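Tll0287 protein (Thermosynechococcus elongatus, PDB 5B82) binds a covalently attached heme c with His/Cys axial ligation in a PAS-like domain and probably serves a redox or sensing role linked to photosystem II. Local coordinates at residues A[49-54]-A[63-68]. Sequence-based numbering, arbitrary orientation.
Sequences ASTLEG and TFKAVC. With HEC (heme c), chain B.
Val67 lies over one face of the heme c while Ala49 and Leu52, which pack beside it, meet substituents at the edge of the ring. In this PAS-like domain the Cys68 side carries Val67 too: CG1 rests 3.8 Å from ring carbon C2C, and SG of Cys68 binds the iron at 2.1 Å, with His145 as the other axial ligand. At the edge, Leu52 CD1 packs against methyl CMC and Ala49 CB reaches CBB at 3.8 Å. The same two residues back the valine, Ala49 CB standing 4.0 Å from Val67 CG1 and Leu52 CD1 lying more loosely, 4.3 Å from Val67 CG2.

Further out, Lys65 stretches across to the turn spanning Ala49 to Leu52. CG is anti to the backbone N (chi1 173°) and the chain stays extended beyond it. NZ donates to OG1 of Thr51 at 2.7 Å, the two side chains crossing at about a right angle, and also to the carbonyl of Leu48 near the end of helix 28-49. A methionine in place of Lys65 would probably leave Leu48 O and Thr51 OG1 without their shared donor, and the two loop segments less firmly tied. The lysine's own carbonyl also meets the heme: Lys65 O sits 3.3 Å from CBC.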
loop_
_atom_site.group_PDB
_atom_site.type_symbol
_atom_site.label_atom_id
_atom_site.label_comp_id
_atom_site.label_asym_id
_atom_site.label_seq_id
_atom_site.Cartn_x
_atom_site.Cartn_y
_atom_site.Cartn_z
ATOM N N ALA A 49 -5.980 -0.193 -11.701
ATOM C CA ALA A 49 -5.213 -1.272 -12.317
ATOM C C ALA A 49 -6.061 -2.217 -13.168
ATOM O O ALA A 49 -5.525 -2.903 -14.036
ATOM C CB ALA A 49 -4.459 -2.058 -11.252
ATOM N N SER A 50 -7.371 -2.249 -12.926
ATOM C CA SER A 50 -8.247 -3.262 -13.545
ATOM C C SER A 50 -8.235 -3.355 -15.075
ATOM O O SER A 50 -8.530 -4.413 -15.631
ATOM C CB SER A 50 -9.694 -3.104 -13.062
ATOM O OG SER A 50 -10.307 -1.976 -13.656
ATOM N N THR A 51 -7.911 -2.263 -15.756
ATOM C CA THR A 51 -7.928 -2.265 -17.217
ATOM C C THR A 51 -6.717 -2.963 -17.829
ATOM O O THR A 51 -6.670 -3.186 -19.033
ATOM C CB THR A 51 -8.009 -0.839 -17.789
ATOM O OG1 THR A 51 -7.049 -0.005 -17.125
ATOM C CG2 THR A 51 -9.401 -0.270 -17.586
ATOM N N LEU A 52 -5.741 -3.311 -16.999
ATOM C CA LEU A 52 -4.494 -3.886 -17.495
ATOM C C LEU A 52 -4.473 -5.404 -17.310
ATOM O O LEU A 52 -4.957 -5.922 -16.303
ATOM C CB LEU A 52 -3.300 -3.245 -16.777
ATOM C CG LEU A 52 -3.416 -1.748 -16.454
ATOM C CD1 LEU A 52 -2.235 -1.265 -15.621
ATOM C CD2 LEU A 52 -3.554 -0.900 -17.711
ATOM N N GLU A 53 -3.915 -6.114 -18.288
ATOM C CA GLU A 53 -3.770 -7.566 -18.192
ATOM C C GLU A 53 -2.447 -7.942 -17.515
ATOM O O GLU A 53 -1.515 -7.136 -17.460
ATOM C CB GLU A 53 -3.857 -8.216 -19.579
ATOM C CG GLU A 53 -5.158 -7.952 -20.320
ATOM C CD GLU A 53 -5.200 -8.617 -21.693
ATOM O OE1 GLU A 53 -6.098 -8.277 -22.493
ATOM O OE2 GLU A 53 -4.337 -9.481 -21.972
ATOM N N GLY A 54 -2.366 -9.169 -17.008
ATOM C CA GLY A 54 -1.160 -9.640 -16.346
ATOM C C GLY A 54 -0.278 -10.506 -17.229
ATOM O O GLY A 54 0.951 -10.425 -17.161
ATOM N N THR A 63 0.593 0.990 -19.862
ATOM C CA THR A 63 1.393 0.935 -18.639
ATOM C C THR A 63 1.890 2.308 -18.178
ATOM O O THR A 63 2.311 2.454 -17.035
ATOM C CB THR A 63 2.581 -0.041 -18.749
ATOM O OG1 THR A 63 3.467 0.383 -19.792
ATOM C CG2 THR A 63 2.093 -1.447 -19.034
ATOM N N PHE A 64 1.831 3.311 -19.055
ATOM C CA PHE A 64 2.168 4.680 -18.658
ATOM C C PHE A 64 1.035 5.343 -17.883
ATOM O O PHE A 64 1.129 6.508 -17.511
ATOM C CB PHE A 64 2.521 5.538 -19.869
ATOM C CG PHE A 64 3.780 5.119 -20.559
ATOM C CD1 PHE A 64 5.014 5.437 -20.028
ATOM C CD2 PHE A 64 3.731 4.412 -21.742
ATOM C CE1 PHE A 64 6.175 5.055 -20.661
ATOM C CE2 PHE A 64 4.891 4.025 -22.384
ATOM C CZ PHE A 64 6.116 4.348 -21.839
ATOM N N LYS A 65 -0.042 4.596 -17.667
ATOM C CA LYS A 65 -1.178 5.058 -16.876
ATOM C C LYS A 65 -0.797 5.177 -15.404
ATOM O O LYS A 65 -0.082 4.329 -14.872
ATOM C CB LYS A 65 -2.332 4.066 -17.033
ATOM C CG LYS A 65 -3.552 4.294 -16.162
ATOM C CD LYS A 65 -4.542 3.133 -16.324
ATOM C CE LYS A 65 -5.856 3.395 -15.590
ATOM N NZ LYS A 65 -6.813 2.250 -15.708
ATOM N N ALA A 66 -1.272 6.234 -14.751
ATOM C CA ALA A 66 -1.049 6.405 -13.323
ATOM C C ALA A 66 -1.944 5.438 -12.564
ATOM O O ALA A 66 -3.161 5.409 -12.754
ATOM C CB ALA A 66 -1.333 7.834 -12.899
ATOM N N VAL A 67 -1.339 4.625 -11.718
ATOM C CA VAL A 67 -2.109 3.666 -10.955
ATOM C C VAL A 67 -1.865 3.874 -9.462
ATOM O O VAL A 67 -2.799 4.148 -8.707
ATOM C CB VAL A 67 -1.791 2.223 -11.396
ATOM C CG1 VAL A 67 -2.319 1.214 -10.384
ATOM C CG2 VAL A 67 -2.356 1.954 -12.807
ATOM N N CYS A 68 -0.607 3.784 -9.043
ATOM C CA CYS A 68 -0.294 3.810 -7.619
ATOM C C CYS A 68 0.073 5.200 -7.067
ATOM O O CYS A 68 -0.154 5.469 -5.889
ATOM C CB CYS A 68 0.795 2.783 -7.301
ATOM S SG CYS A 68 0.292 1.041 -7.503
HETATM FE FE HEC B . 1.876 -0.343 -7.744
HETATM C CHA HEC B . 3.777 1.573 -5.683
HETATM C CHB HEC B . 0.756 -2.130 -4.958
HETATM C CHC HEC B . -0.238 -2.140 -9.691
HETATM C CHD HEC B . 3.259 1.120 -10.528
HETATM N NA HEC B . 2.250 -0.334 -5.706
HETATM C C1A HEC B . 2.977 0.647 -5.064
HETATM C C2A HEC B . 2.767 0.516 -3.635
HETATM C C3A HEC B . 1.927 -0.510 -3.451
HETATM C C4A HEC B . 1.593 -1.064 -4.738
HETATM C CMA HEC B . 1.393 -1.053 -2.116
HETATM C CAA HEC B . 3.383 1.415 -2.532
HETATM C CBA HEC B . 4.587 0.758 -1.857
HETATM C CGA HEC B . 5.820 0.942 -2.699
HETATM O O1A HEC B . 6.382 -0.075 -3.176
HETATM O O2A HEC B . 6.233 2.109 -2.930
HETATM N NB HEC B . 0.542 -1.856 -7.376
HETATM C C1B HEC B . 0.179 -2.415 -6.169
HETATM C C2B HEC B . -0.907 -3.346 -6.394
HETATM C C3B HEC B . -1.173 -3.353 -7.702
HETATM C C4B HEC B . -0.279 -2.412 -8.344
HETATM C CMB HEC B . -1.588 -4.214 -5.306
HETATM C CAB HEC B . -2.256 -4.195 -8.417
HETATM C CBB HEC B . -3.676 -3.751 -7.981
HETATM N NC HEC B . 1.597 -0.505 -9.741
HETATM C C1C HEC B . 0.621 -1.272 -10.334
HETATM C C2C HEC B . 0.552 -0.901 -11.732
HETATM C C3C HEC B . 1.602 -0.105 -11.998
HETATM C C4C HEC B . 2.224 0.227 -10.728
HETATM C CMC HEC B . -0.285 -1.690 -12.767
HETATM C CAC HEC B . 2.035 0.462 -13.377
HETATM C CBC HEC B . 0.960 1.295 -14.113
HETATM N ND HEC B . 3.331 1.059 -8.071
HETATM C C1D HEC B . 3.643 1.620 -9.305
HETATM C C2D HEC B . 4.443 2.811 -9.091
HETATM C C3D HEC B . 4.599 2.927 -7.581
HETATM C C4D HEC B . 3.884 1.808 -7.031
HETATM C CMD HEC B . 5.023 3.765 -10.156
HETATM C CAD HEC B . 5.338 4.023 -6.783
HETATM C CBD HEC B . 4.291 5.102 -6.539
HETATM C CGD HEC B . 4.801 6.170 -5.597
HETATM O O1D HEC B . 5.773 6.877 -5.946
HETATM O O2D HEC B . 4.219 6.311 -4.499
#